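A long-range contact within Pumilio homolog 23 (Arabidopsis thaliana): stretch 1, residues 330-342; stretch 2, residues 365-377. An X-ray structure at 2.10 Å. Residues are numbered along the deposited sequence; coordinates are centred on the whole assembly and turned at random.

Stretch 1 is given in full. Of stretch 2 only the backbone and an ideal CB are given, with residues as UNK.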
ATOM      1  N   LEU A 330      13.740  -1.517  -6.157  1.00 17.58           N
ATOM      2  CA  LEU A 330      14.837  -0.986  -6.967  1.00 19.30           C
ATOM      3  C   LEU A 330      14.398  -0.760  -8.411  1.00 19.21           C
ATOM      4  O   LEU A 330      14.632   0.309  -8.987  1.00 18.65           O
ATOM      5  CB  LEU A 330      16.028  -1.938  -6.929  1.00 17.55           C
ATOM      6  CG  LEU A 330      17.244  -1.519  -7.766  1.00 21.40           C
ATOM      7  CD1 LEU A 330      18.129  -0.527  -7.013  1.00 12.62           C
ATOM      8  CD2 LEU A 330      18.040  -2.744  -8.117  1.00 20.79           C
ATOM      9  N   ILE A 331      13.785  -1.775  -9.017  1.00 17.33           N
ATOM     10  CA  ILE A 331      13.317  -1.666 -10.398  1.00 22.29           C
ATOM     11  C   ILE A 331      12.375  -0.476 -10.549  1.00 23.19           C
ATOM     12  O   ILE A 331      12.540   0.365 -11.445  1.00 20.77           O
ATOM     13  CB  ILE A 331      12.635  -2.977 -10.834  1.00 21.29           C
ATOM     14  CG1 ILE A 331      13.642  -4.130 -10.908  1.00 20.80           C
ATOM     15  CG2 ILE A 331      11.948  -2.795 -12.191  1.00 19.19           C
ATOM     16  CD1 ILE A 331      12.978  -5.494 -11.072  1.00 18.54           C
ATOM     17  N   SER A 332      11.378  -0.387  -9.662  1.00 18.32           N
ATOM     18  CA  SER A 332      10.314   0.609  -9.799  1.00 20.15           C
ATOM     19  C   SER A 332      10.847   2.028  -9.748  1.00 25.72           C
ATOM     20  O   SER A 332      10.194   2.948 -10.252  1.00 25.97           O
ATOM     21  CB  SER A 332       9.275   0.442  -8.685  1.00 26.12           C
ATOM     22  OG  SER A 332       8.747  -0.859  -8.684  1.00 46.02           O
ATOM     23  N   HIS A 333      12.007   2.236  -9.122  1.00 20.26           N
ATOM     24  CA  HIS A 333      12.543   3.579  -8.948  1.00 21.42           C
ATOM     25  C   HIS A 333      13.797   3.829  -9.772  1.00 21.94           C
ATOM     26  O   HIS A 333      14.506   4.808  -9.523  1.00 22.81           O
ATOM     27  CB  HIS A 333      12.782   3.844  -7.460  1.00 19.07           C
ATOM     28  CG  HIS A 333      11.510   3.898  -6.681  1.00 18.92           C
ATOM     29  ND1 HIS A 333      10.906   2.772  -6.165  1.00 22.34           N
ATOM     30  CD2 HIS A 333      10.688   4.934  -6.392  1.00 19.56           C
ATOM     31  CE1 HIS A 333       9.776   3.113  -5.571  1.00 18.11           C
ATOM     32  NE2 HIS A 333       9.618   4.418  -5.697  1.00 25.25           N
ATOM     33  N   ALA A 334      14.071   2.983 -10.766  1.00 19.26           N
ATOM     34  CA  ALA A 334      15.191   3.237 -11.664  1.00 25.16           C
ATOM     35  C   ALA A 334      15.017   4.585 -12.363  1.00 25.14           C
ATOM     36  O   ALA A 334      13.900   5.057 -12.584  1.00 26.70           O
ATOM     37  CB  ALA A 334      15.321   2.111 -12.692  1.00 22.29           C
ATOM     38  N   ARG A 335      16.145   5.220 -12.684  1.00 28.45           N
ATOM     39  CA  ARG A 335      16.145   6.614 -13.105  1.00 28.78           C
ATOM     40  C   ARG A 335      16.346   6.821 -14.603  1.00 31.44           C
ATOM     41  O   ARG A 335      15.790   7.771 -15.152  1.00 27.58           O
ATOM     42  CB  ARG A 335      17.229   7.402 -12.352  1.00 26.30           C
ATOM     43  CG  ARG A 335      16.981   7.598 -10.848  1.00 26.32           C
ATOM     44  CD  ARG A 335      15.571   8.112 -10.581  1.00 32.07           C
ATOM     45  NE  ARG A 335      15.494   8.948  -9.382  1.00 35.47           N
ATOM     46  CZ  ARG A 335      15.361   8.481  -8.139  1.00 35.11           C
ATOM     47  NH1 ARG A 335      15.294   7.157  -7.905  1.00 21.14           N
ATOM     48  NH2 ARG A 335      15.302   9.339  -7.123  1.00 30.59           N
ATOM     49  N   ASP A 336      17.109   5.967 -15.283  1.00 29.82           N
ATOM     50  CA  ASP A 336      17.492   6.261 -16.660  1.00 34.70           C
ATOM     51  C   ASP A 336      17.561   4.977 -17.478  1.00 36.22           C
ATOM     52  O   ASP A 336      17.419   3.860 -16.964  1.00 26.89           O
ATOM     53  CB  ASP A 336      18.826   7.028 -16.716  1.00 30.48           C
ATOM     54  CG  ASP A 336      19.979   6.283 -16.055  1.00 35.85           C
ATOM     55  OD1 ASP A 336      20.110   5.053 -16.232  1.00 35.57           O
ATOM     56  OD2 ASP A 336      20.780   6.941 -15.360  1.00 43.56           O
ATOM     57  N   GLN A 337      17.814   5.156 -18.774  1.00 37.33           N
ATOM     58  CA  GLN A 337      17.770   4.038 -19.701  1.00 39.40           C
ATOM     59  C   GLN A 337      18.984   3.133 -19.565  1.00 30.49           C
ATOM     60  O   GLN A 337      18.900   1.945 -19.898  1.00 31.84           O
ATOM     61  CB  GLN A 337      17.627   4.571 -21.127  1.00 45.10           C
ATOM     62  CG  GLN A 337      16.479   5.575 -21.238  1.00 54.68           C
ATOM     63  CD  GLN A 337      16.214   6.050 -22.657  1.00 58.70           C
ATOM     64  OE1 GLN A 337      17.131   6.158 -23.473  1.00 55.08           O
ATOM     65  NE2 GLN A 337      14.948   6.338 -22.956  1.00 59.97           N
ATOM     66  N   GLU A 338      20.112   3.655 -19.073  1.00 26.38           N
ATOM     67  CA  GLU A 338      21.261   2.781 -18.864  1.00 30.21           C
ATOM     68  C   GLU A 338      20.958   1.755 -17.781  1.00 29.46           C
ATOM     69  O   GLU A 338      21.283   0.569 -17.923  1.00 29.86           O
ATOM     70  CB  GLU A 338      22.507   3.591 -18.506  1.00 35.30           C
ATOM     71  CG  GLU A 338      23.749   2.717 -18.335  1.00 46.56           C
ATOM     72  CD  GLU A 338      24.940   3.442 -17.701  1.00 60.05           C
ATOM     73  OE1 GLU A 338      24.945   4.693 -17.644  1.00 59.57           O
ATOM     74  OE2 GLU A 338      25.879   2.749 -17.254  1.00 66.12           O
ATOM     75  N   GLN A 339      20.311   2.190 -16.700  1.00 27.76           N
ATOM     76  CA  GLN A 339      19.891   1.254 -15.663  1.00 26.61           C
ATOM     77  C   GLN A 339      18.875   0.257 -16.204  1.00 25.23           C
ATOM     78  O   GLN A 339      18.948  -0.940 -15.903  1.00 22.78           O
ATOM     79  CB  GLN A 339      19.319   2.025 -14.467  1.00 27.10           C
ATOM     80  CG  GLN A 339      20.392   2.787 -13.686  1.00 23.61           C
ATOM     81  CD  GLN A 339      19.813   3.787 -12.713  1.00 23.96           C
ATOM     82  OE1 GLN A 339      18.624   4.127 -12.772  1.00 22.48           O
ATOM     83  NE2 GLN A 339      20.652   4.270 -11.805  1.00 21.12           N
ATOM     84  N   MET A 340      17.925   0.728 -17.012  1.00 20.07           N
ATOM     85  CA  MET A 340      16.965  -0.192 -17.610  1.00 25.71           C
ATOM     86  C   MET A 340      17.670  -1.292 -18.397  1.00 29.40           C
ATOM     87  O   MET A 340      17.287  -2.463 -18.317  1.00 28.45           O
ATOM     88  CB  MET A 340      15.997   0.567 -18.511  1.00 24.07           C
ATOM     89  CG  MET A 340      14.926  -0.324 -19.094  1.00 28.99           C
ATOM     90  SD  MET A 340      13.743  -0.819 -17.822  1.00 27.12           S
ATOM     91  CE  MET A 340      13.073  -2.307 -18.576  1.00 27.51           C
ATOM     92  N   GLY A 341      18.715  -0.935 -19.149  1.00 34.34           N
ATOM     93  CA  GLY A 341      19.456  -1.937 -19.898  1.00 31.37           C
ATOM     94  C   GLY A 341      20.166  -2.932 -19.003  1.00 35.51           C
ATOM     95  O   GLY A 341      20.185  -4.133 -19.282  1.00 30.85           O
ATOM     96  N   ILE A 342      20.754  -2.455 -17.907  1.00 34.77           N
ATOM     97  CA  ILE A 342      21.414  -3.375 -16.982  1.00 32.94           C
ATOM     98  C   ILE A 342      20.391  -4.310 -16.351  1.00 30.10           C
ATOM     99  O   ILE A 342      20.617  -5.521 -16.243  1.00 30.40           O
ATOM    100  CB  ILE A 342      22.212  -2.590 -15.924  1.00 31.38           C
ATOM    101  CG1 ILE A 342      23.460  -1.985 -16.565  1.00 33.15           C
ATOM    102  CG2 ILE A 342      22.589  -3.486 -14.766  1.00 29.90           C
ATOM    103  CD1 ILE A 342      24.049  -0.828 -15.794  1.00 29.79           C
ATOM    104  N   UNK A 365       7.264  -5.541 -12.112  1.00 23.76           N
ATOM    105  CA  UNK A 365       7.932  -4.264 -11.891  1.00 20.29           C
ATOM    106  C   UNK A 365       8.783  -3.876 -13.090  1.00 17.18           C
ATOM    107  O   UNK A 365       8.808  -2.706 -13.483  1.00 22.54           O
ATOM    108  CB  UNK A 365       8.797  -4.325 -10.630  1.00 20.29           C
ATOM    109  N   UNK A 366       9.514  -4.832 -13.665  1.00 16.61           N
ATOM    110  CA  UNK A 366      10.389  -4.498 -14.785  1.00 21.40           C
ATOM    111  C   UNK A 366       9.579  -4.066 -16.000  1.00 24.95           C
ATOM    112  O   UNK A 366       9.905  -3.067 -16.657  1.00 25.85           O
ATOM    113  CB  UNK A 366      11.279  -5.690 -15.142  1.00 21.40           C
ATOM    114  N   UNK A 367       8.499  -4.784 -16.290  1.00 25.10           N
ATOM    115  CA  UNK A 367       7.640  -4.412 -17.409  1.00 26.83           C
ATOM    116  C   UNK A 367       7.053  -3.021 -17.196  1.00 26.29           C
ATOM    117  O   UNK A 367       7.026  -2.195 -18.118  1.00 27.03           O
ATOM    118  CB  UNK A 367       6.520  -5.439 -17.590  1.00 26.83           C
ATOM    119  N   UNK A 368       6.600  -2.727 -15.976  1.00 25.10           N
ATOM    120  CA  UNK A 368       5.963  -1.438 -15.721  1.00 21.93           C
ATOM    121  C   UNK A 368       6.947  -0.285 -15.871  1.00 28.82           C
ATOM    122  O   UNK A 368       6.588   0.784 -16.380  1.00 33.83           O
ATOM    123  CB  UNK A 368       5.349  -1.420 -14.320  1.00 21.93           C
ATOM    124  N   UNK A 369       8.193  -0.473 -15.428  1.00 23.14           N
ATOM    125  CA  UNK A 369       9.148   0.624 -15.498  1.00 27.15           C
ATOM    126  C   UNK A 369       9.685   0.818 -16.912  1.00 26.53           C
ATOM    127  O   UNK A 369      10.114   1.926 -17.247  1.00 25.93           O
ATOM    128  CB  UNK A 369      10.306   0.375 -14.530  1.00 27.15           C
ATOM    129  N   UNK A 370       9.687  -0.223 -17.758  1.00 25.59           N
ATOM    130  CA  UNK A 370      10.010   0.001 -19.166  1.00 26.52           C
ATOM    131  C   UNK A 370       9.049   1.012 -19.772  1.00 27.04           C
ATOM    132  O   UNK A 370       9.455   1.914 -20.519  1.00 29.03           O
ATOM    133  CB  UNK A 370       9.963  -1.313 -19.949  1.00 26.52           C
ATOM    134  N   UNK A 371       7.773   0.899 -19.413  1.00 31.37           N
ATOM    135  CA  UNK A 371       6.756   1.823 -19.888  1.00 36.91           C
ATOM    136  C   UNK A 371       7.038   3.244 -19.420  1.00 41.70           C
ATOM    137  O   UNK A 371       6.909   4.198 -20.195  1.00 39.02           O
ATOM    138  CB  UNK A 371       5.371   1.377 -19.414  1.00 36.91           C
ATOM    139  N   UNK A 372       7.444   3.404 -18.157  1.00 37.79           N
ATOM    140  CA  UNK A 372       7.680   4.743 -17.628  1.00 31.41           C
ATOM    141  C   UNK A 372       8.975   5.335 -18.166  1.00 33.09           C
ATOM    142  O   UNK A 372       9.034   6.526 -18.491  1.00 35.56           O
ATOM    143  CB  UNK A 372       7.716   4.710 -16.099  1.00 31.41           C
ATOM    144  N   UNK A 373      10.027   4.530 -18.251  1.00 29.38           N
ATOM    145  CA  UNK A 373      11.285   5.037 -18.770  1.00 27.30           C
ATOM    146  C   UNK A 373      11.335   5.045 -20.295  1.00 33.41           C
ATOM    147  O   UNK A 373      12.304   5.569 -20.859  1.00 30.05           O
ATOM    148  CB  UNK A 373      12.443   4.202 -18.221  1.00 27.30           C
ATOM    149  N   UNK A 374      10.329   4.479 -20.960  1.00 33.89           N
ATOM    150  CA  UNK A 374      10.260   4.408 -22.422  1.00 40.74           C
ATOM    151  C   UNK A 374      11.510   3.743 -22.999  1.00 36.51           C
ATOM    152  O   UNK A 374      12.198   4.281 -23.863  1.00 31.64           O
ATOM    153  CB  UNK A 374      10.089   5.808 -23.016  1.00 40.74           C
ATOM    154  N   UNK A 375      11.790   2.537 -22.511  1.00 31.22           N
ATOM    155  CA  UNK A 375      12.981   1.820 -22.929  1.00 26.68           C
ATOM    156  C   UNK A 375      12.742   0.324 -22.776  1.00 25.60           C
ATOM    157  O   UNK A 375      12.169  -0.112 -21.777  1.00 27.68           O
ATOM    158  CB  UNK A 375      14.201   2.265 -22.120  1.00 26.68           C
ATOM    159  N   UNK A 376      13.181  -0.456 -23.767  1.00 22.70           N
ATOM    160  CA  UNK A 376      13.057  -1.917 -23.747  1.00 23.79           C
ATOM    161  C   UNK A 376      11.603  -2.377 -23.655  1.00 21.68           C
ATOM    162  O   UNK A 376      11.337  -3.498 -23.201  1.00 23.95           O
ATOM    163  CB  UNK A 376      13.851  -2.492 -22.572  1.00 23.79           C
ATOM    164  N   UNK A 377      10.656  -1.529 -24.063  1.00 16.09           N
ATOM    165  CA  UNK A 377       9.243  -1.885 -23.960  1.00 22.47           C
ATOM    166  C   UNK A 377       8.942  -3.156 -24.745  1.00 24.71           C
ATOM    167  O   UNK A 377       8.400  -4.130 -24.205  1.00 23.05           O
ATOM    168  CB  UNK A 377       8.365  -0.737 -24.461  1.00 22.47           C
TER

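Positions 365 to 373 form a helix that runs at 154° to the helix beginning at Gln 337, nearly antiparallel, with axes 10.6 Å apart at closest approach.

At position 365 CA-to-CB points toward stretch 1, and the ideal CB already lies 3.8 Å from Ile 331 CG2 and 4.0 Å from Ser 332 OG. With the backbone this near, a small residue such as alanine, serine or glycine suits. It is Ser 365, whose CB packs on the isoleucine methyl and whose OG is hydrogen-bonded elsewhere in the structure.

Position 366 points sideways, with Ile 331 CG2 at 4.2 Å from the ideal CB and Met 340 CE at 5.1 Å. A branched or flexible apolar chain could turn back into that greasy space; leucine, isoleucine or methionine would do. Leu 366 (chi1 t, chi2 p) brings its CD1 to 3.9 Å from Ile 331 CG2 and 3.7 Å from Met 340 CE.

Positions 367 and 368 point away and sideways, and stretch 1 sets no demand on them. They are Ile 367 and Ala 368.

Position 369 points toward stretch 1, with its ideal CB 3.8 Å from Ile 331 O and 4.9 Å from Met 340 SD. A compact apolar residue, valine or alanine, fits this crowded spot. Val 369 places CG1 3.7 Å from both Ile 331 CG2 and Met 340 SD.

At 370 the ideal CB is 3.5 Å from Met 340 CE, which again favours a small residue. Ser 370 lets the methyl approach, and its OG donates to Ile 367 O at 2.9 Å. Position 371 is out of reach; it is Gln 371.

Position 372 points sideways, and no atom of stretch 1 lies within 5.5 Å of its CB. Farther off, the end of the first helix and the turn after it present the carbonyls of Ser 332 and Ala 334, calling for a long donor, lysine or arginine. Arg 372 extends NH2 to both, 2.9 Å from Ser 332 O and 2.7 Å from Ala 334 O, while a water links its NE to Ser 332 O.

Position 373 points toward a space bordered by Ala 334, Asp 336 O, Gln 337 and Met 340, suited to leucine or methionine. Leu 373 sets CD1 4.1 Å from both Ala 334 CB and Met 340 CB. With 366, 369 and 370 it forms the hole that receives Met 340. Its backbone O accepts a weak hydrogen bond from Gln 337 NE2 at 3.5 Å.

Positive phi at 374 favours glycine or asparagine; CB points away. It is Gln 374.

At 375 CA-to-CB points toward stretch 1, with Met 340 CG 4.0 Å from the ideal CB, so a small residue fits. Ser 375 OG lies 3.8 Å from Met 340 CG.

Position 376, also with positive phi, faces Met 340 and Gly 341; a flat ring or asparagine could fit. His 376 lays a face against Met 340 C, brings NE2 to 3.6 Å from Gly 341 CA, and its ND1 hydrogen-bonds Ser 375 OG.

At 377 CB points sideways, with stretch 1 beyond 5.5 Å; Glu 377 does not touch it.

Stretch 2 365-377: SLIAVSQRLQSHE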
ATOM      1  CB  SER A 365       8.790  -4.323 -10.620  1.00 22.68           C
ATOM      2  OG  SER A 365       7.983  -4.570  -9.479  1.00 28.62           O
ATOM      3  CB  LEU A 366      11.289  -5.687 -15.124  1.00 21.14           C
ATOM      4  CG  LEU A 366      12.432  -5.383 -16.086  1.00 20.50           C
ATOM      5  CD1 LEU A 366      13.364  -4.322 -15.501  1.00 20.86           C
ATOM      6  CD2 LEU A 366      13.213  -6.653 -16.448  1.00 21.20           C
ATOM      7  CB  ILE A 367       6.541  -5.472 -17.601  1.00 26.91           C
ATOM      8  CG1 ILE A 367       7.174  -6.807 -18.023  1.00 27.51           C
ATOM      9  CG2 ILE A 367       5.523  -4.995 -18.625  1.00 24.94           C
ATOM     10  CD1 ILE A 367       6.202  -7.954 -18.063  1.00 34.33           C
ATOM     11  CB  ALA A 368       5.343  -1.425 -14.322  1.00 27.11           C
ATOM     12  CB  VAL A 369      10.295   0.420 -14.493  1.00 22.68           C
ATOM     13  CG1 VAL A 369      11.355  -0.516 -15.059  1.00 19.36           C
ATOM     14  CG2 VAL A 369      10.903   1.763 -14.113  1.00 22.74           C
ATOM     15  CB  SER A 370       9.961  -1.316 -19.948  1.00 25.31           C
ATOM     16  OG  SER A 370       8.669  -1.556 -20.463  1.00 32.39           O
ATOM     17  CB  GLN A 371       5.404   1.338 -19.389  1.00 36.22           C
ATOM     18  CG  GLN A 371       4.207   1.926 -20.033  1.00 45.77           C
ATOM     19  CD  GLN A 371       2.967   1.250 -19.511  1.00 55.65           C
ATOM     20  OE1 GLN A 371       2.218   1.827 -18.724  1.00 63.59           O
ATOM     21  NE2 GLN A 371       2.763  -0.001 -19.913  1.00 50.54           N
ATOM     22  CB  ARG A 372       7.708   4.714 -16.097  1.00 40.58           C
ATOM     23  CG  ARG A 372       8.286   5.981 -15.485  1.00 39.48           C
ATOM     24  CD  ARG A 372       8.136   6.031 -13.965  1.00 42.81           C
ATOM     25  NE  ARG A 372       9.110   5.211 -13.249  1.00 34.77           N
ATOM     26  CZ  ARG A 372      10.380   5.552 -13.048  1.00 32.35           C
ATOM     27  NH1 ARG A 372      10.842   6.694 -13.533  1.00 32.84           N
ATOM     28  NH2 ARG A 372      11.195   4.749 -12.358  1.00 31.03           N
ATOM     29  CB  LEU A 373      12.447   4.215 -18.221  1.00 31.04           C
ATOM     30  CG  LEU A 373      12.713   4.292 -16.720  1.00 30.10           C
ATOM     31  CD1 LEU A 373      13.735   3.243 -16.333  1.00 24.64           C
ATOM     32  CD2 LEU A 373      13.220   5.671 -16.364  1.00 24.19           C
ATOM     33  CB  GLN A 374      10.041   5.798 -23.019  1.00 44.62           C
ATOM     34  CG  GLN A 374       8.708   6.426 -22.633  1.00 49.78           C
ATOM     35  CD  GLN A 374       8.704   7.936 -22.811  1.00 62.04           C
ATOM     36  OE1 GLN A 374       9.554   8.492 -23.507  1.00 62.26           O
ATOM     37  NE2 GLN A 374       7.752   8.609 -22.171  1.00 67.90           N
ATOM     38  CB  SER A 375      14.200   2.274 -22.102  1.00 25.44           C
ATOM     39  OG  SER A 375      15.355   1.533 -22.434  1.00 29.26           O
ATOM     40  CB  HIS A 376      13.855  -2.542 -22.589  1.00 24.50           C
ATOM     41  CG  HIS A 376      15.335  -2.329 -22.685  1.00 27.12           C
ATOM     42  ND1 HIS A 376      15.909  -1.075 -22.648  1.00 26.17           N
ATOM     43  CD2 HIS A 376      16.357  -3.210 -22.819  1.00 23.68           C
ATOM     44  CE1 HIS A 376      17.223  -1.193 -22.749  1.00 30.86           C
ATOM     45  NE2 HIS A 376      17.521  -2.478 -22.849  1.00 31.10           N
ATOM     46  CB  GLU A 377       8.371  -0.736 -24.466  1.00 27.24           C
ATOM     47  CG  GLU A 377       8.599   0.593 -23.790  1.00 32.04           C
ATOM     48  CD  GLU A 377       9.324   1.567 -24.693  1.00 38.00           C
ATOM     49  OE1 GLU A 377      10.379   1.195 -25.257  1.00 34.77           O
ATOM     50  OE2 GLU A 377       8.827   2.701 -24.851  1.00 43.35           O
TER
HETATM   51  O   HOH W   1       7.858   2.675 -12.194  1.00 36.66           O
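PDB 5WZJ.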